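Local atomic coordinates of Thiol:disulfide interchange protein DsbA (PDB entry 4ZL8), a protein that probably introduces disulfide bonds into other proteins of the bacterial periplasm by passing on its own redox-active disulfide. Residues A[46-58]-A[173-187]. The protein carries 1 engineered substitution. Numbering follows the deposited sequence. Where two conformers were deposited one is given.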
ATOM      1  N   THR A  46      -4.685   3.283  12.712  1.00 13.73           N
ATOM      2  CA  THR A  46      -3.447   2.871  13.377  1.00 16.61           C
ATOM      3  C   THR A  46      -2.230   3.198  12.506  1.00 14.94           C
ATOM      4  O   THR A  46      -1.276   3.835  12.967  1.00 14.89           O
ATOM      5  CB  THR A  46      -3.493   1.371  13.708  1.00 16.17           C
ATOM      6  OG1 THR A  46      -4.585   1.124  14.613  1.00 18.46           O
ATOM      7  CG2 THR A  46      -2.207   0.916  14.379  1.00 17.26           C
ATOM      8  N   ILE A  47      -2.270   2.807  11.242  1.00 12.55           N
ATOM      9  CA  ILE A  47      -1.089   2.919  10.401  1.00 12.58           C
ATOM     10  C   ILE A  47      -0.893   4.352   9.876  1.00 13.37           C
ATOM     11  O   ILE A  47       0.230   4.792   9.698  1.00 14.42           O
ATOM     12  CB  ILE A  47      -1.098   1.872   9.243  1.00 14.48           C
ATOM     13  CG1 ILE A  47       0.280   1.839   8.586  1.00 12.77           C
ATOM     14  CG2 ILE A  47      -2.215   2.145   8.208  1.00 12.70           C
ATOM     15  CD1 ILE A  47       0.470   0.705   7.642  1.00 14.81           C
ATOM     16  N   VAL A  48      -1.965   5.099   9.656  1.00 13.94           N
ATOM     17  CA  VAL A  48      -1.810   6.447   9.110  1.00 14.04           C
ATOM     18  C   VAL A  48      -0.957   7.359  10.003  1.00 15.05           C
ATOM     19  O   VAL A  48       0.059   7.889   9.543  1.00 16.76           O
ATOM     20  CB  VAL A  48      -3.168   7.087   8.752  1.00 17.01           C
ATOM     21  CG1 VAL A  48      -3.000   8.583   8.424  1.00 16.83           C
ATOM     22  CG2 VAL A  48      -3.804   6.367   7.548  1.00 16.42           C
ATOM     23  N   PRO A  49      -1.333   7.562  11.269  1.00 13.82           N
ATOM     24  CA  PRO A  49      -0.505   8.503  12.030  1.00 16.27           C
ATOM     25  C   PRO A  49       0.926   7.998  12.208  1.00 18.12           C
ATOM     26  O   PRO A  49       1.882   8.785  12.215  1.00 17.24           O
ATOM     27  CB  PRO A  49      -1.221   8.618  13.381  1.00 17.03           C
ATOM     28  CG  PRO A  49      -2.112   7.409  13.470  1.00 20.66           C
ATOM     29  CD  PRO A  49      -2.444   7.001  12.061  1.00 17.64           C
ATOM     30  N   TRP A  50       1.097   6.696  12.353  1.00 15.56           N
ATOM     31  CA  TRP A  50       2.440   6.122  12.479  1.00 14.54           C
ATOM     32  C   TRP A  50       3.270   6.407  11.235  1.00 13.95           C
ATOM     33  O   TRP A  50       4.451   6.790  11.317  1.00 15.29           O
ATOM     34  CB  TRP A  50       2.303   4.608  12.711  1.00 13.59           C
ATOM     35  CG  TRP A  50       3.597   3.813  12.703  1.00 13.26           C
ATOM     36  CD1 TRP A  50       4.413   3.598  13.762  1.00 15.50           C
ATOM     37  CD2 TRP A  50       4.176   3.110  11.602  1.00 12.54           C
ATOM     38  NE1 TRP A  50       5.488   2.810  13.393  1.00 13.42           N
ATOM     39  CE2 TRP A  50       5.366   2.503  12.066  1.00 13.66           C
ATOM     40  CE3 TRP A  50       3.805   2.936  10.263  1.00 14.76           C
ATOM     41  CZ2 TRP A  50       6.189   1.728  11.236  1.00 15.65           C
ATOM     42  CZ3 TRP A  50       4.622   2.159   9.438  1.00 14.96           C
ATOM     43  CH2 TRP A  50       5.799   1.564   9.934  1.00 15.49           C
ATOM     44  N   SER A  51       2.658   6.259  10.071  1.00 14.47           N
ATOM     45  CA  SER A  51       3.374   6.433   8.810  1.00 15.14           C
ATOM     46  C   SER A  51       3.822   7.884   8.629  1.00 18.25           C
ATOM     47  O   SER A  51       4.850   8.142   7.989  1.00 23.44           O
ATOM     48  CB  SER A  51       2.520   5.983   7.628  1.00 17.51           C
ATOM     49  OG  SER A  51       1.461   6.879   7.362  1.00 18.03           O
ATOM     50  N   GLU A  52       3.102   8.824   9.227  1.00 16.35           N
ATOM     51  CA  GLU A  52       3.406  10.236   9.054  1.00 18.57           C
ATOM     52  C   GLU A  52       4.546  10.691   9.965  1.00 21.23           C
ATOM     53  O   GLU A  52       5.104  11.783   9.777  1.00 24.24           O
ATOM     54  CB  GLU A  52       2.143  11.075   9.271  1.00 19.26           C
ATOM     55  CG  GLU A  52       1.105  10.856   8.185  1.00 21.99           C
ATOM     56  CD  GLU A  52      -0.209  11.549   8.452  1.00 35.62           C
ATOM     57  OE1 GLU A  52      -0.380  12.126   9.548  1.00 41.55           O
ATOM     58  OE2 GLU A  52      -1.078  11.499   7.555  1.00 42.03           O
ATOM     59  N   LYS A  53       4.919   9.854  10.932  1.00 16.23           N
ATOM     60  CA  LYS A  53       5.957  10.213  11.891  1.00 19.26           C
ATOM     61  C   LYS A  53       7.265   9.455  11.718  1.00 18.01           C
ATOM     62  O   LYS A  53       8.129   9.518  12.594  1.00 19.13           O
ATOM     63  CB  LYS A  53       5.446   9.976  13.309  1.00 21.83           C
ATOM     64  CG  LYS A  53       4.268  10.859  13.665  1.00 27.80           C
ATOM     65  CD  LYS A  53       3.624  10.412  14.960  1.00 39.14           C
ATOM     66  CE  LYS A  53       2.217  10.977  15.102  1.00 48.57           C
ATOM     67  NZ  LYS A  53       1.432  10.246  16.140  1.00 55.39           N
ATOM     68  N   LEU A  54       7.431   8.765  10.600  1.00 16.20           N
ATOM     69  CA  LEU A  54       8.644   7.978  10.376  1.00 15.86           C
ATOM     70  C   LEU A  54       9.827   8.897  10.103  1.00 15.33           C
ATOM     71  O   LEU A  54       9.647  10.019   9.660  1.00 18.29           O
ATOM     72  CB  LEU A  54       8.455   6.999   9.227  1.00 15.31           C
ATOM     73  CG  LEU A  54       7.411   5.903   9.507  1.00 15.19           C
ATOM     74  CD1 LEU A  54       6.953   5.226   8.213  1.00 18.46           C
ATOM     75  CD2 LEU A  54       8.006   4.894  10.444  1.00 17.07           C
ATOM     76  N   PRO A  55      11.040   8.427  10.405  1.00 14.37           N
ATOM     77  CA  PRO A  55      12.224   9.274  10.237  1.00 12.98           C
ATOM     78  C   PRO A  55      12.679   9.357   8.781  1.00 11.97           C
ATOM     79  O   PRO A  55      12.131   8.714   7.901  1.00 12.21           O
ATOM     80  CB  PRO A  55      13.281   8.576  11.103  1.00 13.63           C
ATOM     81  CG  PRO A  55      12.866   7.178  11.129  1.00 16.46           C
ATOM     82  CD  PRO A  55      11.369   7.168  11.098  1.00 15.04           C
ATOM     83  N   ALA A  56      13.701  10.166   8.568  1.00 12.23           N
ATOM     84  CA  ALA A  56      14.077  10.612   7.232  1.00 12.16           C
ATOM     85  C   ALA A  56      14.686   9.503   6.389  1.00 13.19           C
ATOM     86  O   ALA A  56      14.735   9.640   5.168  1.00 13.88           O
ATOM     87  CB  ALA A  56      15.019  11.776   7.304  1.00 15.31           C
ATOM     88  N   ASP A  57      15.132   8.404   6.997  1.00 10.41           N
ATOM     89  CA  ASP A  57      15.727   7.315   6.235  1.00 11.65           C
ATOM     90  C   ASP A  57      14.757   6.184   5.962  1.00  9.39           C
ATOM     91  O   ASP A  57      15.171   5.133   5.497  1.00 10.97           O
ATOM     92  CB  ASP A  57      16.992   6.766   6.918  1.00 10.15           C
ATOM     93  CG  ASP A  57      16.729   6.179   8.307  1.00 11.39           C
ATOM     94  OD1 ASP A  57      15.685   6.489   8.905  1.00 10.77           O
ATOM     95  OD2 ASP A  57      17.614   5.446   8.813  1.00 10.37           O
ATOM     96  N   VAL A  58      13.468   6.398   6.237  1.00  9.53           N
ATOM     97  CA  VAL A  58      12.452   5.390   5.974  1.00  9.10           C
ATOM     98  C   VAL A  58      11.543   5.902   4.854  1.00 11.22           C
ATOM     99  O   VAL A  58      11.187   7.066   4.818  1.00 12.57           O
ATOM    100  CB  VAL A  58      11.636   5.121   7.240  1.00  9.94           C
ATOM    101  CG1 VAL A  58      10.483   4.178   6.953  1.00 11.61           C
ATOM    102  CG2 VAL A  58      12.542   4.560   8.329  1.00 11.55           C
ATOM    103  N   GLU A 173      -1.453  -2.696  16.869  1.00 16.48           N
ATOM    104  CA  GLU A 173      -0.318  -1.996  17.482  1.00 15.73           C
ATOM    105  C   GLU A 173       0.931  -2.825  17.340  1.00 16.44           C
ATOM    106  O   GLU A 173       2.028  -2.306  17.098  1.00 15.55           O
ATOM    107  CB  GLU A 173      -0.505  -1.818  18.993  1.00 20.90           C
ATOM    108  CG  GLU A 173      -1.762  -1.158  19.492  1.00 28.42           C
ATOM    109  CD  GLU A 173      -1.956  -1.405  20.987  1.00 35.77           C
ATOM    110  OE1 GLU A 173      -3.111  -1.527  21.421  1.00 32.25           O
ATOM    111  OE2 GLU A 173      -0.946  -1.486  21.726  1.00 44.48           O
ATOM    112  N   GLU A 174       0.775  -4.121  17.572  1.00 15.67           N
ATOM    113  CA  GLU A 174       1.897  -5.042  17.523  1.00 14.61           C
ATOM    114  C   GLU A 174       2.521  -5.027  16.129  1.00 13.61           C
ATOM    115  O   GLU A 174       3.728  -5.184  15.983  1.00 12.92           O
ATOM    116  CB  GLU A 174       1.436  -6.463  17.880  1.00 15.03           C
ATOM    117  CG  GLU A 174       1.057  -6.669  19.339  1.00 16.95           C
ATOM    118  CD  GLU A 174      -0.325  -6.149  19.707  1.00 23.03           C
ATOM    119  OE1 GLU A 174      -1.088  -5.689  18.827  1.00 19.67           O
ATOM    120  OE2 GLU A 174      -0.675  -6.221  20.911  1.00 26.64           O
ATOM    121  N   THR A 175       1.699  -4.860  15.089  1.00 12.56           N
ATOM    122  CA  THR A 175       2.193  -4.803  13.716  1.00 11.40           C
ATOM    123  C   THR A 175       3.165  -3.633  13.526  1.00 10.21           C
ATOM    124  O   THR A 175       4.218  -3.770  12.865  1.00 11.15           O
ATOM    125  CB  THR A 175       1.018  -4.698  12.721  1.00 10.80           C
ATOM    126  OG1 THR A 175       0.168  -5.836  12.882  1.00 12.38           O
ATOM    127  CG2 THR A 175       1.477  -4.680  11.283  1.00 10.09           C
ATOM    128  N   LEU A 176       2.829  -2.481  14.094  1.00 11.44           N
ATOM    129  CA  LEU A 176       3.694  -1.307  13.982  1.00 11.65           C
ATOM    130  C   LEU A 176       4.930  -1.444  14.855  1.00 12.87           C
ATOM    131  O   LEU A 176       6.016  -1.002  14.461  1.00 11.93           O
ATOM    132  CB  LEU A 176       2.943  -0.062  14.433  1.00 18.53           C
ATOM    133  CG  LEU A 176       1.589   0.298  13.839  1.00 27.25           C
ATOM    134  CD1 LEU A 176       1.118   1.626  14.447  1.00 26.35           C
ATOM    135  CD2 LEU A 176       1.672   0.375  12.352  1.00 20.72           C
ATOM    136  N   LYS A 177       4.802  -2.030  16.038  1.00 11.93           N
ATOM    137  CA  LYS A 177       5.988  -2.271  16.859  1.00 11.34           C
ATOM    138  C   LYS A 177       6.948  -3.203  16.156  1.00 12.20           C
ATOM    139  O   LYS A 177       8.168  -3.020  16.220  1.00 12.48           O
ATOM    140  CB  LYS A 177       5.610  -2.867  18.212  1.00 14.20           C
ATOM    141  CG  LYS A 177       4.863  -1.956  19.115  1.00 18.02           C
ATOM    142  CD  LYS A 177       4.579  -2.647  20.458  1.00 21.49           C
ATOM    143  CE  LYS A 177       3.776  -1.759  21.370  1.00 32.77           C
ATOM    144  NZ  LYS A 177       3.403  -2.494  22.601  1.00 32.57           N
ATOM    145  N   LEU A 178       6.425  -4.230  15.499  1.00 10.38           N
ATOM    146  CA  LEU A 178       7.263  -5.154  14.758  1.00 12.43           C
ATOM    147  C   LEU A 178       7.917  -4.441  13.583  1.00 10.52           C
ATOM    148  O   LEU A 178       9.124  -4.608  13.336  1.00 10.57           O
ATOM    149  CB  LEU A 178       6.421  -6.364  14.338  1.00 11.41           C
ATOM    150  CG  LEU A 178       7.108  -7.352  13.402  1.00 11.37           C
ATOM    151  CD1 LEU A 178       8.407  -7.913  13.959  1.00 13.82           C
ATOM    152  CD2 LEU A 178       6.142  -8.487  13.091  1.00 11.60           C
ATOM    153  N   ALA A 179       7.168  -3.606  12.874  1.00 10.10           N
ATOM    154  CA  ALA A 179       7.766  -2.805  11.806  1.00 11.44           C
ATOM    155  C   ALA A 179       8.913  -1.957  12.355  1.00  9.70           C
ATOM    156  O   ALA A 179       9.979  -1.899  11.741  1.00 10.46           O
ATOM    157  CB  ALA A 179       6.735  -1.917  11.133  1.00  8.98           C
ATOM    158  N   ASP A 180       8.687  -1.295  13.479  1.00 10.09           N
ATOM    159  CA  ASP A 180       9.724  -0.459  14.070  1.00 10.81           C
ATOM    160  C   ASP A 180      10.976  -1.289  14.360  1.00 10.80           C
ATOM    161  O   ASP A 180      12.094  -0.836  14.111  1.00 10.64           O
ATOM    162  CB  ASP A 180       9.223   0.143  15.386  1.00  9.24           C
ATOM    163  CG  ASP A 180       8.225   1.275  15.189  1.00 13.48           C
ATOM    164  OD1 ASP A 180       8.156   1.837  14.084  1.00 18.37           O
ATOM    165  OD2 ASP A 180       7.522   1.603  16.181  1.00 17.17           O
ATOM    166  N   TYR A 181      10.797  -2.456  14.964  1.00 10.76           N
ATOM    167  CA  TYR A 181      11.893  -3.369  15.283  1.00 10.57           C
ATOM    168  C   TYR A 181      12.693  -3.730  14.033  1.00 11.49           C
ATOM    169  O   TYR A 181      13.927  -3.693  14.033  1.00 10.82           O
ATOM    170  CB  TYR A 181      11.301  -4.611  15.938  1.00 11.63           C
ATOM    171  CG  TYR A 181      12.226  -5.763  16.186  1.00 13.77           C
ATOM    172  CD1 TYR A 181      12.877  -5.912  17.408  1.00 15.45           C
ATOM    173  CD2 TYR A 181      12.402  -6.742  15.220  1.00 14.75           C
ATOM    174  CE1 TYR A 181      13.685  -7.003  17.648  1.00 16.94           C
ATOM    175  CE2 TYR A 181      13.201  -7.828  15.443  1.00 15.04           C
ATOM    176  CZ  TYR A 181      13.839  -7.964  16.651  1.00 18.17           C
ATOM    177  OH  TYR A 181      14.628  -9.073  16.876  1.00 23.59           O
ATOM    178  N   LEU A 182      11.990  -4.061  12.956  1.00  9.22           N
ATOM    179  CA  LEU A 182      12.648  -4.469  11.722  1.00 10.46           C
ATOM    180  C   LEU A 182      13.332  -3.294  11.030  1.00  9.59           C
ATOM    181  O   LEU A 182      14.395  -3.441  10.413  1.00 10.49           O
ATOM    182  CB  LEU A 182      11.656  -5.188  10.802  1.00  9.68           C
ATOM    183  CG  LEU A 182      11.189  -6.510  11.405  1.00 10.76           C
ATOM    184  CD1 LEU A 182       9.982  -7.015  10.584  1.00 12.48           C
ATOM    185  CD2 LEU A 182      12.269  -7.559  11.481  1.00 12.57           C
ATOM    186  N   ILE A 183      12.752  -2.112  11.151  1.00  8.67           N
ATOM    187  CA  ILE A 183      13.412  -0.905  10.675  1.00  9.30           C
ATOM    188  C   ILE A 183      14.736  -0.703  11.414  1.00 10.20           C
ATOM    189  O   ILE A 183      15.773  -0.448  10.777  1.00  9.92           O
ATOM    190  CB  ILE A 183      12.518   0.344  10.820  1.00  9.06           C
ATOM    191  CG1 ILE A 183      11.332   0.284   9.840  1.00 10.97           C
ATOM    192  CG2 ILE A 183      13.317   1.609  10.594  1.00 10.80           C
ATOM    193  CD1 ILE A 183      10.230   1.224  10.197  1.00 11.76           C
ATOM    194  N   GLU A 184      14.748  -0.838  12.737  1.00  9.48           N
ATOM    195  CA  GLU A 184      15.999  -0.729  13.482  1.00  9.03           C
ATOM    196  C   GLU A 184      17.012  -1.798  13.064  1.00  8.60           C
ATOM    197  O   GLU A 184      18.202  -1.532  12.981  1.00 10.48           O
ATOM    198  CB  GLU A 184      15.749  -0.806  14.992  1.00 10.94           C
ATOM    199  CG  GLU A 184      14.951   0.373  15.564  1.00 10.13           C
ATOM    200  CD  GLU A 184      15.675   1.692  15.575  1.00 11.63           C
ATOM    201  OE1 GLU A 184      16.895   1.769  15.301  1.00 12.14           O
ATOM    202  OE2 GLU A 184      14.995   2.696  15.859  1.00 12.99           O
ATOM    203  N   LYS A 185      16.536  -2.998  12.792  1.00 10.05           N
ATOM    204  CA  LYS A 185      17.403  -4.088  12.356  0.87 10.30           C
ATOM    205  C   LYS A 185      18.130  -3.668  11.074  1.00 10.21           C
ATOM    206  O   LYS A 185      19.352  -3.845  10.939  1.00 11.36           O
ATOM    207  CB  LYS A 185      16.560  -5.347  12.138  0.87 11.02           C
ATOM    208  CG  LYS A 185      17.354  -6.563  11.698  0.87 12.41           C
ATOM    209  CD  LYS A 185      16.456  -7.793  11.616  0.87 15.40           C
ATOM    210  CE  LYS A 185      17.179  -9.049  11.122  0.87 18.48           C
ATOM    211  NZ  LYS A 185      18.113  -9.623  12.125  0.87 24.97           N
ATOM    212  N   GLU A 186      17.369  -3.103  10.144  1.00 10.24           N
ATOM    213  CA  GLU A 186      17.935  -2.726   8.871  1.00 10.56           C
ATOM    214  C   GLU A 186      18.835  -1.492   9.010  1.00 10.48           C
ATOM    215  O   GLU A 186      19.843  -1.385   8.312  1.00 12.46           O
ATOM    216  CB  GLU A 186      16.821  -2.493   7.859  1.00 10.62           C
ATOM    217  CG  GLU A 186      16.090  -3.753   7.450  1.00 10.22           C
ATOM    218  CD  GLU A 186      17.028  -4.744   6.843  1.00 12.57           C
ATOM    219  OE1 GLU A 186      17.409  -5.711   7.518  1.00 13.74           O
ATOM    220  OE2 GLU A 186      17.440  -4.512   5.694  1.00 15.45           O
ATOM    221  N   ARG A 187      18.494  -0.568   9.908  1.00  9.68           N
ATOM    222  CA  ARG A 187      19.345   0.600  10.136  1.00  9.78           C
ATOM    223  C   ARG A 187      20.703   0.198  10.697  1.00 12.01           C
ATOM    224  O   ARG A 187      21.721   0.821  10.389  1.00 11.47           O
ATOM    225  CB  ARG A 187      18.653   1.610  11.062  1.00  9.76           C
ATOM    226  CG  ARG A 187      19.388   2.925  11.183  1.00 11.28           C
ATOM    227  CD  ARG A 187      18.624   3.947  12.005  1.00 12.19           C
ATOM    228  NE  ARG A 187      17.404   4.399  11.331  1.00 11.69           N
ATOM    229  CZ  ARG A 187      16.155   4.177  11.738  1.00 11.82           C
ATOM    230  NH1 ARG A 187      15.885   3.492  12.856  1.00 12.17           N
ATOM    231  NH2 ARG A 187      15.155   4.657  11.030  1.00 11.46           N
TER
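W50 of helix 38-52 and L176 of helix 172-188 make the tight part of this contact. The axes of segments 46-52 and 173-187 approach to 10.4 Å at 27°. The indole's CG, anti to the backbone N (chi1 173°), points the ring toward segment 173-187: L176 CB lies over its five-membered ring in a CH-pi contact, 4.0 Å from the centroid, while L54 CD2 lies over the opposite face, toward its rim. A179 CB meets W50 CZ2 at 3.7 Å, and T46 CG2 presses unusually close to L176 CD1, at 3.4 Å. Deeper, I183 CG2 packs on CG2 of V58, the start of strand 58-64 (3.8 Å); W50 and I183 touch each other and V29 of strand 27-33, so both helices share one face of the thioredoxin-fold sheet.

Polar groups line the more exposed side. W50 NE1 donates in the ring plane to the syn side of D180 OD1 (2.9 Å) but tilted out of the carboxylate plane, a bent bond (145°) that helps set the ring's orientation. In the type I turn P55-V58, D57 is gripped side-on by R187: NE bonds OD2 (2.7 Å) and NH2 bonds OD1 (2.9 Å), with carboxylate and guanidinium nearly coplanar. R187 NH1 also pairs with E184 OE1, while P55 CG lies against NH2. Two carboxylates at its edge restrain the guanidinium's rotation and spread its charge over a D57-R187-E184 network that ties the turn to the C-terminal end of segment 173-187.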